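Putative iron-regulated protein A (Parabacteroides distasonis ATCC 8503, PDB 4ECG) is an imelysin-like member of the peptidase M75 family that binds calcium ions, is probably an iron-regulated protein and may be a metalloendopeptidase. Local coordinates at residues Gln227-Met232 and Ser313-Leu318; Ala34-Phe39 and Gly223-Ala228; Asn290-Ile295 and Ala366-Gly371. All coordinates share one frame; numbering follows the deposited sequence.

Contact 1: Gln227-Met232 and Ser313-Leu318; sequences QAIELM and SSLHAL. With CA (calcium ion), chain C.
Leu315 packs against Ile229 and Met232, joining helix 225-233 to the first turn of helix 315-322. This is plain helix-to-helix packing in the largely helical imelysin fold. All three touching residues are buried, and no hydrogen bond crosses between the segments.

The apolar contact divides between the two branches of Leu315. CD1 meets the end methyl of Met232, which is selenomethionine in the crystal, with Met232 CE 3.8 Å from Leu315 CD1. These two side chains reach toward each other, tip to tip. Met232 bends at its last torsion (chi3 65°), which turns CE toward the leucine. Leu315 CD2 lies 4.0 Å from both Ile229 CD1 and Ile229 CG2, as the two side chains slide past each other in opposite directions. Cut back to an alanine, the leucine would lose both branches, and Met232 CE and the two Ile229 methyls would probably be left facing a gap between the helices. Val35 and Phe39 of helix 29-68 also pack on Ile229 and Met232 respectively.

The polar interactions lie at the margins. Gln227 turns to a hydrated calcium ion, which is also bound by Ser221 O; Gln227 OE1 sits 2.2 Å from the metal. Ser314 is the N-cap of helix 315-322, and its OG accepts from Ala317 N at 3.1 Å, with an N-H...O angle of 153°.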
loop_
_atom_site.group_PDB
_atom_site.type_symbol
_atom_site.label_atom_id
_atom_site.label_comp_id
_atom_site.label_asym_id
_atom_site.label_seq_id
_atom_site.Cartn_x
_atom_site.Cartn_y
_atom_site.Cartn_z
ATOM N N GLN A 227 -3.452 -4.043 -22.866
ATOM C CA GLN A 227 -3.810 -3.031 -21.929
ATOM C C GLN A 227 -3.851 -3.525 -20.511
ATOM O O GLN A 227 -3.480 -2.794 -19.609
ATOM C CB GLN A 227 -5.147 -2.395 -22.320
ATOM C CG GLN A 227 -5.029 -1.595 -23.621
ATOM C CD GLN A 227 -6.277 -0.801 -23.952
ATOM O OE1 GLN A 227 -7.085 -0.462 -23.080
ATOM N NE2 GLN A 227 -6.424 -0.489 -25.205
ATOM N N ALA A 228 -4.280 -4.763 -20.318
ATOM C CA ALA A 228 -4.345 -5.382 -18.984
ATOM C C ALA A 228 -2.951 -5.569 -18.370
ATOM O O ALA A 228 -2.734 -5.207 -17.247
ATOM C CB ALA A 228 -5.108 -6.712 -19.033
ATOM N N ILE A 229 -2.014 -6.132 -19.119
ATOM C CA ILE A 229 -0.614 -6.221 -18.687
ATOM C C ILE A 229 -0.001 -4.842 -18.429
ATOM O O ILE A 229 0.715 -4.676 -17.468
ATOM C CB ILE A 229 0.286 -6.953 -19.749
ATOM C CG1 ILE A 229 -0.044 -8.451 -19.890
ATOM C CG2 ILE A 229 1.755 -6.860 -19.383
ATOM C CD1 ILE A 229 0.422 -9.242 -18.702
ATOM N N GLU A 230 -0.210 -3.882 -19.328
ATOM C CA GLU A 230 0.310 -2.479 -19.153
ATOM C C GLU A 230 -0.241 -1.894 -17.848
ATOM O O GLU A 230 0.478 -1.224 -17.125
ATOM C CB GLU A 230 -0.053 -1.561 -20.354
ATOM C CG GLU A 230 0.525 -0.121 -20.321
ATOM C CD GLU A 230 0.034 0.787 -21.477
ATOM O OE1 GLU A 230 -0.966 0.426 -22.160
ATOM O OE2 GLU A 230 0.661 1.852 -21.730
ATOM N N LEU A 231 -1.495 -2.211 -17.525
ATOM C CA LEU A 231 -2.123 -1.733 -16.285
ATOM C C LEU A 231 -1.380 -2.249 -15.057
ATOM O O LEU A 231 -1.138 -1.496 -14.092
ATOM C CB LEU A 231 -3.594 -2.168 -16.239
ATOM C CG LEU A 231 -4.567 -1.450 -15.329
ATOM C CD1 LEU A 231 -4.569 0.044 -15.623
ATOM C CD2 LEU A 231 -5.928 -2.068 -15.507
HETATM N N MSE A 232 -0.998 -3.527 -15.088
HETATM C CA MSE A 232 -0.316 -4.147 -13.938
HETATM C C MSE A 232 0.984 -3.412 -13.692
HETATM O O MSE A 232 1.351 -3.216 -12.551
HETATM C CB MSE A 232 0.018 -5.636 -14.170
HETATM C CG MSE A 232 -1.187 -6.626 -14.241
HETATM SE SE MSE A 232 -0.698 -8.384 -14.863
HETATM C CE MSE A 232 0.457 -8.895 -13.412
ATOM N N SER A 313 2.518 -18.950 -15.402
ATOM C CA SER A 313 1.832 -17.792 -15.939
ATOM C C SER A 313 2.079 -16.551 -15.084
ATOM O O SER A 313 1.214 -16.080 -14.360
ATOM C CB SER A 313 0.348 -18.077 -16.159
ATOM O OG SER A 313 -0.234 -18.754 -15.085
ATOM N N SER A 314 3.291 -16.026 -15.212
ATOM C CA SER A 314 3.732 -14.815 -14.521
ATOM C C SER A 314 4.419 -13.900 -15.490
ATOM O O SER A 314 4.905 -14.355 -16.533
ATOM C CB SER A 314 4.748 -15.150 -13.412
ATOM O OG SER A 314 5.803 -15.996 -13.857
ATOM N N LEU A 315 4.495 -12.625 -15.107
ATOM C CA LEU A 315 5.291 -11.643 -15.823
ATOM C C LEU A 315 6.729 -12.097 -15.835
ATOM O O LEU A 315 7.472 -11.824 -16.810
ATOM C CB LEU A 315 5.226 -10.239 -15.186
ATOM C CG LEU A 315 3.998 -9.416 -15.486
ATOM C CD1 LEU A 315 3.941 -8.130 -14.612
ATOM C CD2 LEU A 315 3.982 -9.182 -16.984
ATOM N N HIS A 316 7.140 -12.760 -14.756
ATOM C CA HIS A 316 8.478 -13.349 -14.696
ATOM C C HIS A 316 8.729 -14.293 -15.831
ATOM O O HIS A 316 9.733 -14.184 -16.523
ATOM C CB HIS A 316 8.678 -14.056 -13.371
ATOM C CG HIS A 316 9.841 -14.995 -13.354
ATOM N ND1 HIS A 316 11.110 -14.567 -13.415
ATOM C CD2 HIS A 316 9.890 -16.388 -13.268
ATOM C CE1 HIS A 316 11.942 -15.648 -13.392
ATOM N NE2 HIS A 316 11.188 -16.751 -13.300
ATOM N N ALA A 317 7.813 -15.219 -16.045
ATOM C CA ALA A 317 7.996 -16.207 -17.091
ATOM C C ALA A 317 8.042 -15.500 -18.436
ATOM O O ALA A 317 8.915 -15.787 -19.238
ATOM C CB ALA A 317 6.868 -17.230 -17.072
ATOM N N LEU A 318 7.121 -14.567 -18.688
ATOM C CA LEU A 318 7.078 -13.932 -20.003
ATOM C C LEU A 318 8.345 -13.109 -20.235
ATOM O O LEU A 318 8.952 -13.198 -21.298
ATOM C CB LEU A 318 5.842 -13.069 -20.190
ATOM C CG LEU A 318 4.473 -13.747 -20.288
ATOM C CD1 LEU A 318 3.433 -12.662 -20.604
ATOM C CD2 LEU A 318 4.456 -14.878 -21.293
HETATM CA CA CA C . -7.467 1.336 -21.827
HETATM O O HOH W 1 -9.582 1.825 -23.277
HETATM O O HOH W 2 -6.805 2.837 -23.485
HETATM O O HOH W 3 -7.840 3.374 -20.546
HETATM O O HOH W 4 -5.124 1.463 -21.781
HETATM O O HOH W 5 -6.673 0.236 -19.547
#

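Contact 2: Ala34-Phe39 and Gly223-Ala228; sequences AVVATF and GNVYQA. With CA (calcium ion), chain C.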
loop_
_atom_site.group_PDB
_atom_site.type_symbol
_atom_site.label_atom_id
_atom_site.label_comp_id
_atom_site.label_asym_id
_atom_site.label_seq_id
_atom_site.Cartn_x
_atom_site.Cartn_y
_atom_site.Cartn_z
ATOM N N ALA A 34 -3.413 -15.530 -19.636
ATOM C CA ALA A 34 -3.209 -16.432 -18.465
ATOM C C ALA A 34 -2.413 -15.726 -17.345
ATOM O O ALA A 34 -2.638 -15.975 -16.167
ATOM C CB ALA A 34 -2.537 -17.753 -18.879
ATOM N N VAL A 35 -1.486 -14.853 -17.709
ATOM C CA VAL A 35 -0.770 -14.060 -16.715
ATOM C C VAL A 35 -1.749 -13.130 -15.966
ATOM O O VAL A 35 -1.745 -13.064 -14.728
ATOM C CB VAL A 35 0.379 -13.252 -17.367
ATOM C CG1 VAL A 35 0.871 -12.150 -16.434
ATOM C CG2 VAL A 35 1.496 -14.197 -17.835
ATOM N N VAL A 36 -2.613 -12.462 -16.722
ATOM C CA VAL A 36 -3.647 -11.579 -16.148
ATOM C C VAL A 36 -4.621 -12.384 -15.287
ATOM O O VAL A 36 -4.942 -11.981 -14.182
ATOM C CB VAL A 36 -4.417 -10.838 -17.282
ATOM C CG1 VAL A 36 -5.572 -10.036 -16.716
ATOM C CG2 VAL A 36 -3.465 -9.988 -18.121
ATOM N N ALA A 37 -5.079 -13.526 -15.781
ATOM C CA ALA A 37 -5.935 -14.418 -14.979
ATOM C C ALA A 37 -5.248 -14.799 -13.672
ATOM O O ALA A 37 -5.810 -14.631 -12.607
ATOM C CB ALA A 37 -6.388 -15.670 -15.780
ATOM N N THR A 38 -4.011 -15.259 -13.738
ATOM C CA THR A 38 -3.307 -15.685 -12.523
ATOM C C THR A 38 -3.059 -14.495 -11.581
ATOM O O THR A 38 -3.106 -14.623 -10.354
ATOM C CB THR A 38 -1.933 -16.236 -12.889
ATOM O OG1 THR A 38 -2.062 -17.358 -13.800
ATOM C CG2 THR A 38 -1.150 -16.588 -11.639
ATOM N N PHE A 39 -2.782 -13.322 -12.151
ATOM C CA PHE A 39 -2.661 -12.126 -11.326
ATOM C C PHE A 39 -3.961 -11.886 -10.527
ATOM O O PHE A 39 -3.911 -11.728 -9.314
ATOM C CB PHE A 39 -2.298 -10.865 -12.151
ATOM C CG PHE A 39 -2.517 -9.602 -11.378
ATOM C CD1 PHE A 39 -1.627 -9.225 -10.390
ATOM C CD2 PHE A 39 -3.657 -8.859 -11.567
ATOM C CE1 PHE A 39 -1.849 -8.096 -9.625
ATOM C CE2 PHE A 39 -3.894 -7.729 -10.813
ATOM C CZ PHE A 39 -2.989 -7.359 -9.830
ATOM N N GLY A 223 -9.189 -2.717 -22.783
ATOM C CA GLY A 223 -9.663 -2.907 -24.177
ATOM C C GLY A 223 -9.126 -4.149 -24.857
ATOM O O GLY A 223 -9.701 -4.649 -25.825
ATOM N N ASN A 224 -7.996 -4.641 -24.356
ATOM C CA ASN A 224 -7.374 -5.845 -24.876
ATOM C C ASN A 224 -6.300 -6.276 -23.911
ATOM O O ASN A 224 -6.032 -5.585 -22.920
ATOM C CB ASN A 224 -6.829 -5.632 -26.282
ATOM C CG ASN A 224 -5.693 -4.642 -26.325
ATOM O OD1 ASN A 224 -4.710 -4.787 -25.636
ATOM N ND2 ASN A 224 -5.807 -3.669 -27.172
ATOM N N VAL A 225 -5.693 -7.428 -24.171
ATOM C CA VAL A 225 -4.836 -8.065 -23.173
ATOM C C VAL A 225 -3.571 -7.256 -22.924
ATOM O O VAL A 225 -3.024 -7.288 -21.811
ATOM C CB VAL A 225 -4.471 -9.522 -23.519
ATOM C CG1 VAL A 225 -3.523 -9.594 -24.722
ATOM C CG2 VAL A 225 -3.878 -10.208 -22.286
ATOM N N TYR A 226 -3.092 -6.558 -23.953
ATOM C CA TYR A 226 -1.927 -5.687 -23.800
ATOM C C TYR A 226 -2.237 -4.551 -22.835
ATOM O O TYR A 226 -1.382 -4.126 -22.074
ATOM C CB TYR A 226 -1.458 -5.107 -25.146
ATOM C CG TYR A 226 -1.004 -6.117 -26.201
ATOM C CD1 TYR A 226 0.300 -6.618 -26.196
ATOM C CD2 TYR A 226 -1.869 -6.553 -27.207
ATOM C CE1 TYR A 226 0.730 -7.540 -27.146
ATOM C CE2 TYR A 226 -1.450 -7.471 -28.164
ATOM C CZ TYR A 226 -0.147 -7.957 -28.126
ATOM O OH TYR A 226 0.301 -8.847 -29.062
ATOM N N GLN A 227 -3.452 -4.043 -22.866
ATOM C CA GLN A 227 -3.810 -3.031 -21.929
ATOM C C GLN A 227 -3.851 -3.525 -20.511
ATOM O O GLN A 227 -3.480 -2.794 -19.609
ATOM C CB GLN A 227 -5.147 -2.395 -22.320
ATOM C CG GLN A 227 -5.029 -1.595 -23.621
ATOM C CD GLN A 227 -6.277 -0.801 -23.952
ATOM O OE1 GLN A 227 -7.085 -0.462 -23.080
ATOM N NE2 GLN A 227 -6.424 -0.489 -25.205
ATOM N N ALA A 228 -4.280 -4.763 -20.318
ATOM C CA ALA A 228 -4.345 -5.382 -18.984
ATOM C C ALA A 228 -2.951 -5.569 -18.370
ATOM O O ALA A 228 -2.734 -5.207 -17.247
ATOM C CB ALA A 228 -5.108 -6.712 -19.033
HETATM CA CA CA C . -7.467 1.336 -21.827
HETATM O O HOH W 1 -9.582 1.825 -23.277
HETATM O O HOH W 2 -6.805 2.837 -23.485
HETATM O O HOH W 3 -7.840 3.374 -20.546
HETATM O O HOH W 4 -5.124 1.463 -21.781
HETATM O O HOH W 5 -6.673 0.236 -19.547
#
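Val36 meets Ala228 and Val225 where helix 29-68 packs against the start of helix 225-233. The contact is a small apolar helix-helix interface of the imelysin fold. Val36 CG2 is 3.8 Å from Ala228 CB and 4.2 Å from Val225 CG2, so one methyl serves both partners. The other branch, Val36 CG1, also approaches Ala228 CB, at 4.1 Å. The short alanine side chain lets the backbones come close, with Val36 CA and Ala228 CA 6.9 Å apart. The CB of Val36 points toward helix 225-233, and the side chains of Val36 and Val225 cross at a slant. Val225 CG1 sits between the backbone N and the carbonyl carbon (chi1 70°), which leaves CG2 anti to the N and facing Val36.

Further out, more side chains of the same two helices pack around the contact. Met32 and Glu29 touch Val225, and Ile229 touches Val36. Thr38, one turn along from Ala34, donates a hydrogen bond from OG1 to Ala34 O. That oxygen also accepts from Thr38 N, and the two donors come from opposite faces of the carbonyl plane.

Helix 225-233 is capped at its start by Asn224. Asn224 OD1 accepts from Gln227 N, which stands above the side-chain amide plane. Beyond the cap lies the calcium site. The same Gln227 OE1 that serves the metal accepts from Gly223 N. This bond ties the metal ligand to the preceding loop: Gly223 N stands above the side-chain amide plane, 3.1 Å from Gln227 OE1.

Contact 3: Asn290-Ile295 and Ala366-Gly371; sequences NNIVSI and ADLTTG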
loop_
_atom_site.group_PDB
_atom_site.type_symbol
_atom_site.label_atom_id
_atom_site.label_comp_id
_atom_site.label_asym_id
_atom_site.label_seq_id
_atom_site.Cartn_x
_atom_site.Cartn_y
_atom_site.Cartn_z
ATOM N N ASN A 290 6.597 -3.952 2.613
ATOM C CA ASN A 290 5.400 -4.647 2.107
ATOM C C ASN A 290 4.964 -4.094 0.736
ATOM O O ASN A 290 4.543 -4.866 -0.126
ATOM C CB ASN A 290 4.270 -4.659 3.125
ATOM C CG ASN A 290 4.474 -5.720 4.204
ATOM O OD1 ASN A 290 4.838 -6.878 3.899
ATOM N ND2 ASN A 290 4.156 -5.360 5.464
ATOM N N ASN A 291 5.094 -2.784 0.538
ATOM C CA ASN A 291 4.888 -2.212 -0.773
ATOM C C ASN A 291 5.760 -2.838 -1.893
ATOM O O ASN A 291 5.330 -2.967 -3.047
ATOM C CB ASN A 291 5.219 -0.739 -0.761
ATOM C CG ASN A 291 4.308 0.098 0.111
ATOM O OD1 ASN A 291 4.734 1.158 0.589
ATOM N ND2 ASN A 291 3.058 -0.346 0.312
ATOM N N ILE A 292 6.988 -3.223 -1.575
ATOM C CA ILE A 292 7.816 -3.854 -2.601
ATOM C C ILE A 292 7.445 -5.334 -2.683
ATOM O O ILE A 292 7.468 -5.888 -3.743
ATOM C CB ILE A 292 9.297 -3.627 -2.330
ATOM C CG1 ILE A 292 9.571 -2.125 -2.198
ATOM C CG2 ILE A 292 10.136 -4.279 -3.412
ATOM C CD1 ILE A 292 9.163 -1.239 -3.392
ATOM N N VAL A 293 7.003 -5.955 -1.592
ATOM C CA VAL A 293 6.496 -7.351 -1.657
ATOM C C VAL A 293 5.300 -7.383 -2.623
ATOM O O VAL A 293 5.137 -8.306 -3.375
ATOM C CB VAL A 293 6.213 -8.004 -0.255
ATOM C CG1 VAL A 293 5.601 -9.394 -0.367
ATOM C CG2 VAL A 293 7.485 -8.205 0.506
ATOM N N SER A 294 4.489 -6.350 -2.639
ATOM C CA SER A 294 3.400 -6.260 -3.595
ATOM C C SER A 294 3.892 -6.395 -5.035
ATOM O O SER A 294 3.258 -7.102 -5.830
ATOM C CB SER A 294 2.655 -4.921 -3.437
ATOM O OG SER A 294 1.460 -4.917 -4.168
ATOM N N ILE A 295 5.018 -5.746 -5.362
ATOM C CA ILE A 295 5.591 -5.870 -6.722
ATOM C C ILE A 295 6.023 -7.322 -7.015
ATOM O O ILE A 295 5.808 -7.872 -8.101
ATOM C CB ILE A 295 6.819 -4.941 -6.919
ATOM C CG1 ILE A 295 6.440 -3.463 -6.783
ATOM C CG2 ILE A 295 7.457 -5.197 -8.257
ATOM C CD1 ILE A 295 7.618 -2.512 -6.823
ATOM N N ALA A 366 14.720 3.484 -7.322
ATOM C CA ALA A 366 14.769 4.227 -8.590
ATOM C C ALA A 366 15.135 3.230 -9.750
ATOM O O ALA A 366 14.523 3.248 -10.838
ATOM C CB ALA A 366 15.721 5.432 -8.509
ATOM N N ASP A 367 16.105 2.353 -9.501
ATOM C CA ASP A 367 16.445 1.263 -10.446
ATOM C C ASP A 367 15.301 0.214 -10.660
ATOM O O ASP A 367 15.162 -0.308 -11.725
ATOM C CB ASP A 367 17.746 0.533 -10.000
ATOM C CG ASP A 367 19.007 1.431 -10.080
ATOM O OD1 ASP A 367 19.003 2.422 -10.843
ATOM O OD2 ASP A 367 20.019 1.127 -9.397
ATOM N N LEU A 368 14.479 -0.090 -9.666
ATOM C CA LEU A 368 13.386 -1.059 -9.852
ATOM C C LEU A 368 12.374 -0.372 -10.762
ATOM O O LEU A 368 11.824 -0.986 -11.652
ATOM C CB LEU A 368 12.741 -1.422 -8.518
ATOM C CG LEU A 368 11.610 -2.449 -8.439
ATOM C CD1 LEU A 368 11.913 -3.709 -9.267
ATOM C CD2 LEU A 368 11.398 -2.772 -6.969
ATOM N N THR A 369 12.188 0.929 -10.570
ATOM C CA THR A 369 11.305 1.703 -11.433
ATOM C C THR A 369 11.748 1.716 -12.897
ATOM O O THR A 369 10.951 1.544 -13.776
ATOM C CB THR A 369 11.181 3.138 -10.948
ATOM O OG1 THR A 369 10.599 3.119 -9.632
ATOM C CG2 THR A 369 10.316 3.983 -11.964
ATOM N N THR A 370 13.019 1.932 -13.159
ATOM C CA THR A 370 13.533 1.858 -14.503
ATOM C C THR A 370 13.304 0.483 -15.104
ATOM O O THR A 370 12.887 0.359 -16.250
ATOM C CB THR A 370 15.036 2.137 -14.494
ATOM O OG1 THR A 370 15.236 3.436 -13.952
ATOM C CG2 THR A 370 15.628 2.086 -15.915
ATOM N N GLY A 371 13.594 -0.559 -14.325
ATOM C CA GLY A 371 13.461 -1.955 -14.782
ATOM C C GLY A 371 12.032 -2.305 -15.165
ATOM O O GLY A 371 11.776 -2.881 -16.231
#
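Leu368 reaches across to Ile292 and Ile295 with a single methyl. The apolar part is small and close. Leu368 CD2 lies 3.8 Å from Ile295 CD1 and 4.1 Å from Ile292 CG2. Both isoleucines meet the leucine tip to tip. Ile295 does so with the end of an extended chain (chi2 174°), which carries CD1 toward helix 355-377. Ile292 instead uses its CG2 branch. The nearest CA atoms, of Ile292 and Leu368, are 9.6 Å apart, and the side chains span the distance.

The contact joins helix 284-300 to helix 355-377 within the helical imelysin fold. Helix 324-343 packs alongside: Ile338 and Ile341 touch Ile292, and Met330 touches Leu368. Ile242 of helix 239-259 touches Ile295.

Polar groups are bonded away from the apolar contact. Ser294 OG is hydrogen-bonded to Gln90 O and Ala93 N, and Asn291 ND2 to Glu89 O. These bonds tie helix 284-300 to the region of Glu92, which binds calcium together with Asp109, and of Glu89, a calcium ligand of this protein that holds no ion in this chain. On helix 355-377, Ala366 O takes two donors from Thr370. Thr370 N and Thr370 OG1 approach from opposite faces of its plane, and Thr370 OG1 lies 3.2 Å from Ala366 O.

In the fold
All three contacts are buried and apolar, and none has a hydrogen bond across its segments. Contacts 1 and 2 are neighbours, with centres about 6 Å apart. They share Gln227, Ala228 and helix 225-233, and both take in the same hydrated calcium ion. They also touch each other through Ser313 of contact 1 and Thr38 of contact 2, whose hydroxyls are probably hydrogen-bonded. Contact 3 lies deeper: its centre is about 12 Å from the centre of the chain, against about 20 and 22 Å for those of contacts 1 and 2. It touches neither of them. Its polar surroundings are mostly side-chain bonds to other parts of the chain, whereas helix caps border the outer pair.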